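Local coordinates for microcin B17-processing protein McbC (Escherichia coli str. K-12 substr. MG1655, PDB 6GRH) that acts as the FMN-dependent oxidoreductase of the microcin B17 synthetase, needed to process the inactive precursor peptide McbA into the active antibiotic, at residues D[232-237]-D[258-263]; D[184-189]-D[262-267]; D[18-23]-D[194-199]. All coordinates share one frame; numbering follows the deposited sequence.

In the fold
The three contacts illustrate how a nitroreductase-type core combines a flavin-bearing sheet with peripheral helix packing. Contacts 1 and 2 lie on neighbouring strand pairs of one antiparallel sheet, their centres about 10 Å apart; they share F262 and G263, because strand 254-263 runs between strands 231-235 and 187-194. Contact 1 touches FMN directly, whereas the side chains of P185 in contact 2 and L199 in contact 3 are about 11 and about 13 Å from a bound FMN. Contact 3 stands apart, its centre about 25 Å from that of contact 1 and about 34 Å from that of contact 2, yet it and contact 1 both touch the second subunit, and helix 195-199 follows strand 187-194.

Contact 1. Residues D[232-237]-D[258-263]; sequences NRVWAG and IVQFFG. With FMN (flavin mononucleotide), chain O.
W235 and F261 meet as a T-shaped pair on one face of the sheet, the edge of the phenylalanine directed at the face of the indole. F261 CE2 sits 3.4 Å from W235 CG, and the phenyl and five-membered ring planes are turned 76° apart. The opposite face of the indole carries FMN O4 toward its rim, while W235 CZ3 lies 3.4 Å from FMN N3, so the tryptophan stands between phenylalanine and flavin.

The strands carrying the rings, 232-235 and 258-263, run antiparallel, with R233-F261 and W235-V259 as hydrogen-bonded pairs; they form the edge pair of the nitroreductase-type sheet, on which the flavin rests. The other face bears N232, V234, Q260 and F262. Here Q260 NE2 donates to N232 OD1 over 3.1 Å; the donor stands above the asparagine's carbonyl plane, and the two amides are turned 76° to each other. Y191 OH binds Q260 OE1. Beside them V234 CG1 presses on I258 CG1 at 3.3 Å, tighter than van der Waals packing, the two side chains crossing at about a right angle.

R233 reaches the cofactor. Its chain, extended to CD, bends at chi3, where NE turns off; NH1 donates to FMN N1 at 3.1 Å, with N1 in the guanidinium plane, and weakly to FMN O2. The carbonyls of G86 and S85 hold NE and NH2. At the strand's end, A236 N gives its hydrogen to both FMN N5, 3.1 Å away, and FMN O4. R117 of the second subunit also bonds FMN and its M209 packs on A236, placing the site between subunits. Cationic R233 at N1 would be expected to stabilise a reduced flavin's negative charge, and the A236 amide adjoins N5, through which flavins commonly exchange hydride.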
loop_
_atom_site.group_PDB
_atom_site.type_symbol
_atom_site.label_atom_id
_atom_site.label_comp_id
_atom_site.label_asym_id
_atom_site.label_seq_id
_atom_site.Cartn_x
_atom_site.Cartn_y
_atom_site.Cartn_z
ATOM N N ASN D 232 8.031 13.050 -33.998
ATOM C CA ASN D 232 8.221 12.724 -32.589
ATOM C C ASN D 232 7.379 11.534 -32.180
ATOM O O ASN D 232 6.354 11.237 -32.809
ATOM C CB ASN D 232 7.871 13.929 -31.707
ATOM C CG ASN D 232 6.390 13.998 -31.400
ATOM O OD1 ASN D 232 5.947 13.449 -30.405
ATOM N ND2 ASN D 232 5.610 14.558 -32.317
ATOM N N ARG D 233 7.801 10.881 -31.098
ATOM C CA ARG D 233 7.016 9.815 -30.489
ATOM C C ARG D 233 7.221 9.810 -28.974
ATOM O O ARG D 233 8.333 9.682 -28.501
ATOM C CB ARG D 233 7.385 8.444 -31.072
ATOM C CG ARG D 233 6.523 7.299 -30.532
ATOM C CD ARG D 233 6.736 5.972 -31.243
ATOM N NE ARG D 233 6.088 5.972 -32.561
ATOM C CZ ARG D 233 4.904 5.424 -32.865
ATOM N NH1 ARG D 233 4.172 4.778 -31.967
ATOM N NH2 ARG D 233 4.433 5.559 -34.099
ATOM N N VAL D 234 6.119 9.904 -28.240
ATOM C CA VAL D 234 6.122 9.719 -26.789
ATOM C C VAL D 234 6.304 8.232 -26.557
ATOM O O VAL D 234 5.769 7.425 -27.291
ATOM C CB VAL D 234 4.819 10.280 -26.129
ATOM C CG1 VAL D 234 4.875 10.169 -24.603
ATOM C CG2 VAL D 234 4.616 11.726 -26.505
ATOM N N TRP D 235 7.043 7.870 -25.516
ATOM C CA TRP D 235 7.554 6.530 -25.391
ATOM C C TRP D 235 7.650 6.109 -23.921
ATOM O O TRP D 235 8.324 6.744 -23.133
ATOM C CB TRP D 235 8.929 6.523 -26.027
ATOM C CG TRP D 235 9.604 5.233 -26.144
ATOM C CD1 TRP D 235 10.538 4.698 -25.288
ATOM C CD2 TRP D 235 9.521 4.355 -27.250
ATOM N NE1 TRP D 235 11.015 3.515 -25.795
ATOM C CE2 TRP D 235 10.417 3.286 -27.008
ATOM C CE3 TRP D 235 8.782 4.364 -28.440
ATOM C CZ2 TRP D 235 10.557 2.231 -27.884
ATOM C CZ3 TRP D 235 8.932 3.323 -29.314
ATOM C CH2 TRP D 235 9.822 2.261 -29.041
ATOM N N ALA D 236 7.001 5.006 -23.603
ATOM C CA ALA D 236 7.009 4.413 -22.272
ATOM C C ALA D 236 7.811 3.124 -22.164
ATOM O O ALA D 236 7.955 2.591 -21.078
ATOM C CB ALA D 236 5.564 4.173 -21.843
ATOM N N GLY D 237 8.375 2.646 -23.266
ATOM C CA GLY D 237 9.057 1.346 -23.301
ATOM C C GLY D 237 10.537 1.476 -22.965
ATOM O O GLY D 237 11.388 1.238 -23.810
ATOM N N ILE D 258 8.420 9.824 -18.542
ATOM C CA ILE D 258 8.130 9.570 -19.942
ATOM C C ILE D 258 9.293 10.093 -20.773
ATOM O O ILE D 258 9.985 11.051 -20.386
ATOM C CB ILE D 258 6.761 10.183 -20.347
ATOM C CG1 ILE D 258 6.193 9.555 -21.602
ATOM C CG2 ILE D 258 6.825 11.691 -20.489
ATOM C CD1 ILE D 258 5.741 8.127 -21.413
ATOM N N VAL D 259 9.535 9.415 -21.881
ATOM C CA VAL D 259 10.565 9.789 -22.838
ATOM C C VAL D 259 9.854 10.232 -24.119
ATOM O O VAL D 259 8.746 9.769 -24.419
ATOM C CB VAL D 259 11.518 8.598 -23.084
ATOM C CG1 VAL D 259 12.475 8.866 -24.247
ATOM C CG2 VAL D 259 12.313 8.284 -21.817
ATOM N N GLN D 260 10.464 11.144 -24.859
ATOM C CA GLN D 260 9.896 11.615 -26.123
ATOM C C GLN D 260 11.008 11.733 -27.131
ATOM O O GLN D 260 11.931 12.533 -26.959
ATOM C CB GLN D 260 9.177 12.951 -25.952
ATOM C CG GLN D 260 8.357 13.393 -27.153
ATOM C CD GLN D 260 7.553 14.645 -26.868
ATOM O OE1 GLN D 260 7.847 15.383 -25.920
ATOM N NE2 GLN D 260 6.563 14.927 -27.726
ATOM N N PHE D 261 10.920 10.927 -28.174
ATOM C CA PHE D 261 11.946 10.886 -29.220
ATOM C C PHE D 261 11.627 11.876 -30.322
ATOM O O PHE D 261 10.460 12.098 -30.622
ATOM C CB PHE D 261 12.033 9.477 -29.813
ATOM C CG PHE D 261 12.630 8.470 -28.876
ATOM C CD1 PHE D 261 13.972 8.553 -28.522
ATOM C CD2 PHE D 261 11.868 7.451 -28.345
ATOM C CE1 PHE D 261 14.533 7.637 -27.665
ATOM C CE2 PHE D 261 12.431 6.518 -27.495
ATOM C CZ PHE D 261 13.761 6.619 -27.139
ATOM N N PHE D 262 12.673 12.458 -30.910
ATOM C CA PHE D 262 12.530 13.420 -31.998
ATOM C C PHE D 262 13.509 13.116 -33.098
ATOM O O PHE D 262 14.646 12.687 -32.839
ATOM C CB PHE D 262 12.786 14.848 -31.521
ATOM C CG PHE D 262 11.795 15.330 -30.517
ATOM C CD1 PHE D 262 11.980 15.063 -29.162
ATOM C CD2 PHE D 262 10.651 16.010 -30.922
ATOM C CE1 PHE D 262 11.069 15.501 -28.227
ATOM C CE2 PHE D 262 9.724 16.441 -29.986
ATOM C CZ PHE D 262 9.931 16.187 -28.640
ATOM N N GLY D 263 13.089 13.399 -34.323
ATOM C CA GLY D 263 13.923 13.152 -35.473
ATOM C C GLY D 263 13.230 13.233 -36.816
ATOM O O GLY D 263 12.192 13.890 -36.961
HETATM N N1 FMN O . 4.495 4.169 -28.981
HETATM C C2 FMN O . 5.367 3.128 -29.028
HETATM O O2 FMN O . 5.619 2.643 -30.145
HETATM N N3 FMN O . 5.951 2.618 -27.917
HETATM C C4 FMN O . 5.714 3.122 -26.683
HETATM O O4 FMN O . 6.268 2.648 -25.667
HETATM C C4A FMN O . 4.762 4.252 -26.545
HETATM N N5 FMN O . 4.457 4.805 -25.348
HETATM C C5A FMN O . 3.591 5.848 -25.262
HETATM C C6 FMN O . 3.314 6.399 -24.014
HETATM C C7 FMN O . 2.432 7.467 -23.877
HETATM C C7M FMN O . 2.149 8.039 -22.509
HETATM C C8 FMN O . 1.783 8.044 -25.083
HETATM C C8M FMN O . 0.833 9.200 -24.948
HETATM C C9 FMN O . 2.055 7.508 -26.343
HETATM C C9A FMN O . 2.943 6.421 -26.489
HETATM N N10 FMN O . 3.248 5.846 -27.755
HETATM C C10 FMN O . 4.155 4.758 -27.804
HETATM C "C1'" FMN O . 2.666 6.344 -29.008
HETATM C "C2'" FMN O . 1.288 5.753 -29.205
HETATM O "O2'" FMN O . 1.412 4.350 -29.512
HETATM C "C3'" FMN O . 0.542 6.534 -30.293
HETATM O "O3'" FMN O . 0.279 7.868 -29.837
HETATM C "C4'" FMN O . -0.775 5.881 -30.702
HETATM O "O4'" FMN O . -0.510 4.596 -31.267
HETATM C "C5'" FMN O . -1.560 6.682 -31.738
HETATM O "O5'" FMN O . -0.747 6.878 -32.893
HETATM P P FMN O . -0.406 8.350 -33.425
HETATM O O1P FMN O . 0.340 9.053 -32.315
HETATM O O2P FMN O . 0.472 8.079 -34.631
HETATM O O3P FMN O . -1.767 8.888 -33.740
#

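Contact 2. Residues D[184-189]-D[262-267]; sequences KPHFAL and FGDVND
F187 and F262 pair as an antiparallel hydrogen-bonded couple, F262 N donating to F187 O at 2.9 Å, while H186 N and F187 N both direct weak bonds to F262 O. The two phenylalanine rings are nearly parallel, 10° apart, but slid so far that they barely overlap. With F187 CG between its backbone N and carbonyl carbon (chi1 68°), the ring lies with one face over F262 CB, in a CH-pi contact 3.6 Å from the ring centroid. L189 adds an aliphatic neighbour, its CG 3.7 Å from F262 CE1.

With H186 and F187 both opposite the single residue F262, the backbone forms a classic beta bulge where strand 187-194 begins beside the end of strand 254-263, in the antiparallel sheet of the nitroreductase-type core. Helix 97-108 covers the phenylalanines, its L103 touching both and its I100 touching F187.

At H186 the ring turns an edge to G263 CA, 3.8 Å from ND1. H186 CE1 lies 3.4 Å from D264 OD2, the ring and carboxylate planes 64° apart, and the nearby carboxylate could favour a protonated imidazole. H186 NE2 is hydrogen-bonded to N93 O. A water donates to K184 O and accepts from D264 N, each at 3.0 Å, bridging the backbones past the last direct strand bond.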
loop_
_atom_site.group_PDB
_atom_site.type_symbol
_atom_site.label_atom_id
_atom_site.label_comp_id
_atom_site.label_asym_id
_atom_site.label_seq_id
_atom_site.Cartn_x
_atom_site.Cartn_y
_atom_site.Cartn_z
ATOM N N LYS D 184 16.601 5.251 -35.388
ATOM C CA LYS D 184 17.641 6.135 -34.903
ATOM C C LYS D 184 17.165 7.586 -34.841
ATOM O O LYS D 184 17.344 8.349 -35.780
ATOM C CB LYS D 184 18.891 5.972 -35.754
ATOM C CG LYS D 184 19.539 4.612 -35.553
ATOM C CD LYS D 184 20.941 4.571 -36.118
ATOM C CE LYS D 184 20.931 4.325 -37.611
ATOM N NZ LYS D 184 20.637 2.892 -37.923
ATOM N N PRO D 185 16.517 7.962 -33.723
ATOM C CA PRO D 185 16.183 9.358 -33.475
ATOM C C PRO D 185 17.432 10.217 -33.244
ATOM O O PRO D 185 18.467 9.704 -32.828
ATOM C CB PRO D 185 15.299 9.309 -32.227
ATOM C CG PRO D 185 15.205 7.888 -31.810
ATOM C CD PRO D 185 16.182 7.088 -32.595
ATOM N N HIS D 186 17.321 11.520 -33.499
ATOM C CA HIS D 186 18.405 12.466 -33.235
ATOM C C HIS D 186 18.561 12.791 -31.755
ATOM O O HIS D 186 19.675 12.930 -31.259
ATOM C CB HIS D 186 18.199 13.770 -34.012
ATOM C CG HIS D 186 18.539 13.667 -35.468
ATOM N ND1 HIS D 186 17.611 13.330 -36.431
ATOM C CD2 HIS D 186 19.704 13.865 -36.123
ATOM C CE1 HIS D 186 18.189 13.336 -37.619
ATOM N NE2 HIS D 186 19.463 13.648 -37.460
ATOM N N PHE D 187 17.445 12.950 -31.057
ATOM C CA PHE D 187 17.490 13.295 -29.655
ATOM C C PHE D 187 16.218 12.875 -28.959
ATOM O O PHE D 187 15.258 12.472 -29.613
ATOM C CB PHE D 187 17.777 14.804 -29.476
ATOM C CG PHE D 187 16.672 15.728 -29.925
ATOM C CD1 PHE D 187 16.564 16.124 -31.244
ATOM C CD2 PHE D 187 15.781 16.269 -28.997
ATOM C CE1 PHE D 187 15.573 17.027 -31.659
ATOM C CE2 PHE D 187 14.774 17.140 -29.403
ATOM C CZ PHE D 187 14.685 17.529 -30.743
ATOM N N ALA D 188 16.246 12.930 -27.626
ATOM C CA ALA D 188 15.063 12.709 -26.810
ATOM C C ALA D 188 14.890 13.793 -25.786
ATOM O O ALA D 188 15.845 14.425 -25.382
ATOM C CB ALA D 188 15.145 11.365 -26.114
ATOM N N LEU D 189 13.649 13.998 -25.370
ATOM C CA LEU D 189 13.367 14.720 -24.137
ATOM C C LEU D 189 12.937 13.689 -23.111
ATOM O O LEU D 189 12.189 12.755 -23.436
ATOM C CB LEU D 189 12.313 15.807 -24.333
ATOM C CG LEU D 189 12.696 16.939 -25.290
ATOM C CD1 LEU D 189 11.528 17.897 -25.405
ATOM C CD2 LEU D 189 13.980 17.646 -24.848
ATOM N N PHE D 262 12.673 12.458 -30.910
ATOM C CA PHE D 262 12.530 13.420 -31.998
ATOM C C PHE D 262 13.509 13.116 -33.098
ATOM O O PHE D 262 14.646 12.687 -32.839
ATOM C CB PHE D 262 12.786 14.848 -31.521
ATOM C CG PHE D 262 11.795 15.330 -30.517
ATOM C CD1 PHE D 262 11.980 15.063 -29.162
ATOM C CD2 PHE D 262 10.651 16.010 -30.922
ATOM C CE1 PHE D 262 11.069 15.501 -28.227
ATOM C CE2 PHE D 262 9.724 16.441 -29.986
ATOM C CZ PHE D 262 9.931 16.187 -28.640
ATOM N N GLY D 263 13.089 13.399 -34.323
ATOM C CA GLY D 263 13.923 13.152 -35.473
ATOM C C GLY D 263 13.230 13.233 -36.816
ATOM O O GLY D 263 12.192 13.890 -36.961
ATOM N N ASP D 264 13.847 12.568 -37.795
ATOM C CA ASP D 264 13.337 12.471 -39.174
ATOM C C ASP D 264 12.868 11.045 -39.470
ATOM O O ASP D 264 13.348 10.074 -38.860
ATOM C CB ASP D 264 14.423 12.843 -40.185
ATOM C CG ASP D 264 15.047 14.208 -39.915
ATOM O OD1 ASP D 264 14.317 15.114 -39.435
ATOM O OD2 ASP D 264 16.264 14.360 -40.180
ATOM N N VAL D 265 11.929 10.932 -40.405
ATOM C CA VAL D 265 11.487 9.642 -40.928
ATOM C C VAL D 265 11.573 9.724 -42.461
ATOM O O VAL D 265 10.808 10.483 -43.060
ATOM C CB VAL D 265 10.042 9.320 -40.471
ATOM C CG1 VAL D 265 9.523 8.052 -41.139
ATOM C CG2 VAL D 265 9.971 9.181 -38.954
ATOM N N ASN D 266 12.526 8.993 -43.064
ATOM C CA ASN D 266 12.673 8.874 -44.541
ATOM C C ASN D 266 12.794 7.396 -44.987
ATOM O O ASN D 266 11.821 6.823 -45.483
ATOM C CB ASN D 266 13.876 9.681 -45.100
ATOM C CG ASN D 266 14.260 10.871 -44.236
ATOM O OD1 ASN D 266 14.850 10.715 -43.158
ATOM N ND2 ASN D 266 13.952 12.076 -44.721
ATOM N N ASP D 267 13.972 6.790 -44.768
ATOM C CA ASP D 267 14.326 5.450 -45.280
ATOM C C ASP D 267 14.240 4.372 -44.194
ATOM O O ASP D 267 14.315 4.661 -42.995
ATOM C CB ASP D 267 15.750 5.462 -45.844
ATOM C CG ASP D 267 15.945 6.491 -46.954
ATOM O OD1 ASP D 267 14.968 6.829 -47.663
ATOM O OD2 ASP D 267 17.091 6.961 -47.130
HETATM O O HOH W 1 16.007 10.894 -36.615
#

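Contact 3. Residues D[18-23]-D[194-199]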
loop_
_atom_site.group_PDB
_atom_site.type_symbol
_atom_site.label_atom_id
_atom_site.label_comp_id
_atom_site.label_asym_id
_atom_site.label_seq_id
_atom_site.Cartn_x
_atom_site.Cartn_y
_atom_site.Cartn_z
ATOM N N GLU D 18 5.764 10.051 5.420
ATOM C CA GLU D 18 4.790 9.001 5.165
ATOM C C GLU D 18 4.230 9.142 3.740
ATOM O O GLU D 18 4.149 8.165 3.002
ATOM C CB GLU D 18 3.676 9.052 6.204
ATOM C CG GLU D 18 2.685 7.891 6.124
ATOM C CD GLU D 18 3.158 6.620 6.829
ATOM O OE1 GLU D 18 4.280 6.595 7.400
ATOM O OE2 GLU D 18 2.390 5.626 6.838
ATOM N N VAL D 19 3.878 10.367 3.357
ATOM C CA VAL D 19 3.367 10.634 2.026
ATOM C C VAL D 19 4.442 10.264 0.990
ATOM O O VAL D 19 4.158 9.559 0.016
ATOM C CB VAL D 19 2.940 12.099 1.882
ATOM C CG1 VAL D 19 2.512 12.415 0.478
ATOM C CG2 VAL D 19 1.772 12.388 2.818
ATOM N N LEU D 20 5.665 10.735 1.214
ATOM C CA LEU D 20 6.749 10.466 0.290
ATOM C C LEU D 20 6.966 8.973 0.055
ATOM O O LEU D 20 7.083 8.551 -1.093
ATOM C CB LEU D 20 8.023 11.119 0.763
ATOM C CG LEU D 20 9.245 10.944 -0.117
ATOM C CD1 LEU D 20 8.981 11.571 -1.477
ATOM C CD2 LEU D 20 10.425 11.617 0.566
ATOM N N ALA D 21 7.029 8.197 1.130
ATOM C CA ALA D 21 7.258 6.754 1.037
ATOM C C ALA D 21 6.128 6.040 0.330
ATOM O O ALA D 21 6.378 5.209 -0.525
ATOM C CB ALA D 21 7.467 6.145 2.422
ATOM N N ILE D 22 4.887 6.393 0.670
ATOM C CA ILE D 22 3.725 5.764 0.057
ATOM C C ILE D 22 3.665 6.062 -1.438
ATOM O O ILE D 22 3.364 5.149 -2.256
ATOM C CB ILE D 22 2.424 6.160 0.801
ATOM C CG1 ILE D 22 2.439 5.461 2.185
ATOM C CG2 ILE D 22 1.170 5.796 0.003
ATOM C CD1 ILE D 22 1.340 5.872 3.159
ATOM N N VAL D 23 3.971 7.305 -1.813
ATOM C CA VAL D 23 3.995 7.678 -3.205
ATOM C C VAL D 23 5.122 6.936 -3.971
ATOM O O VAL D 23 4.889 6.395 -5.059
ATOM C CB VAL D 23 4.084 9.204 -3.387
ATOM C CG1 VAL D 23 4.313 9.559 -4.837
ATOM C CG2 VAL D 23 2.805 9.884 -2.894
ATOM N N ILE D 194 10.306 15.521 -9.643
ATOM C CA ILE D 194 11.000 15.654 -8.366
ATOM C C ILE D 194 9.964 15.368 -7.283
ATOM O O ILE D 194 9.079 16.191 -7.054
ATOM C CB ILE D 194 11.601 17.062 -8.193
ATOM C CG1 ILE D 194 12.587 17.330 -9.323
ATOM C CG2 ILE D 194 12.278 17.181 -6.815
ATOM C CD1 ILE D 194 13.186 18.706 -9.260
ATOM N N PHE D 195 10.079 14.240 -6.605
ATOM C CA PHE D 195 8.981 13.776 -5.726
ATOM C C PHE D 195 8.596 14.797 -4.682
ATOM O O PHE D 195 7.419 15.125 -4.523
ATOM C CB PHE D 195 9.301 12.460 -5.042
ATOM C CG PHE D 195 9.375 11.290 -5.988
ATOM C CD1 PHE D 195 8.228 10.766 -6.552
ATOM C CD2 PHE D 195 10.601 10.729 -6.322
ATOM C CE1 PHE D 195 8.292 9.675 -7.414
ATOM C CE2 PHE D 195 10.672 9.636 -7.188
ATOM C CZ PHE D 195 9.507 9.117 -7.734
ATOM N N GLU D 196 9.594 15.314 -3.983
ATOM C CA GLU D 196 9.300 16.213 -2.873
ATOM C C GLU D 196 8.719 17.543 -3.323
ATOM O O GLU D 196 7.891 18.091 -2.614
ATOM C CB GLU D 196 10.525 16.379 -1.969
ATOM C CG GLU D 196 10.773 15.095 -1.169
ATOM C CD GLU D 196 11.790 15.237 -0.050
ATOM O OE1 GLU D 196 11.668 16.182 0.773
ATOM O OE2 GLU D 196 12.674 14.359 0.043
ATOM N N LYS D 197 9.104 18.040 -4.498
ATOM C CA LYS D 197 8.506 19.245 -5.057
ATOM C C LYS D 197 7.049 19.002 -5.465
ATOM O O LYS D 197 6.225 19.904 -5.334
ATOM C CB LYS D 197 9.296 19.761 -6.242
ATOM C CG LYS D 197 8.868 21.163 -6.647
ATOM C CD LYS D 197 10.066 22.038 -6.877
ATOM C CE LYS D 197 9.668 23.366 -7.483
ATOM N NZ LYS D 197 10.004 23.474 -8.935
ATOM N N ALA D 198 6.732 17.796 -5.943
ATOM C CA ALA D 198 5.326 17.452 -6.265
ATOM C C ALA D 198 4.433 17.263 -5.033
ATOM O O ALA D 198 3.220 17.450 -5.124
ATOM C CB ALA D 198 5.265 16.208 -7.141
ATOM N N LEU D 199 5.011 16.881 -3.897
ATOM C CA LEU D 199 4.233 16.474 -2.735
ATOM C C LEU D 199 4.144 17.506 -1.606
ATOM O O LEU D 199 3.202 17.467 -0.804
ATOM C CB LEU D 199 4.784 15.151 -2.187
ATOM C CG LEU D 199 4.690 13.979 -3.186
ATOM C CD1 LEU D 199 5.461 12.781 -2.664
ATOM C CD2 LEU D 199 3.262 13.575 -3.439
#
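L20 and L199 form the centre of an apolar helix-helix contact between residues 18-23 and the short helix 195-199, L20 CD1 lying 3.9 Å from L199 CD1. The local axes cross at 118° and stay 10.4 Å apart at closest approach, so the space between the backbones is bridged by side chains, chiefly leucine and valine. L20 and L199 cross at about a right angle. V23 instead reaches toward L199 tip to tip, V23 CG2 standing 3.8 Å from L199 CD2, while V19 slides past L199 in the opposite direction.

L20 splits its two methyls between neighbours. CD1 also meets F195 CB at 3.7 Å; CD2 rests against E196. L20 CG lies anti to the backbone N (chi1 -179°), and from there its two methyls reach the first turn of helix 195-199.

Farther out, Y204 and Y207 of helix 204-227 pack on V23, and H27 meets the F195 ring edge-to-face. F26 of the second McbC subunit also packs on V23. The contact thus joins an N-terminal helix to the nitroreductase-type core close to subunit boundaries: E18, on the same helix, bonds to backbone N atoms of the McbB chain, and M1 of the McbD chain packs on L20. E196 OE1 is bonded by T12 and T15, whereas OE2 accepts from the N atom of M1, the first residue of the McbD chain, and lies 3.6 Å from L20 CD2.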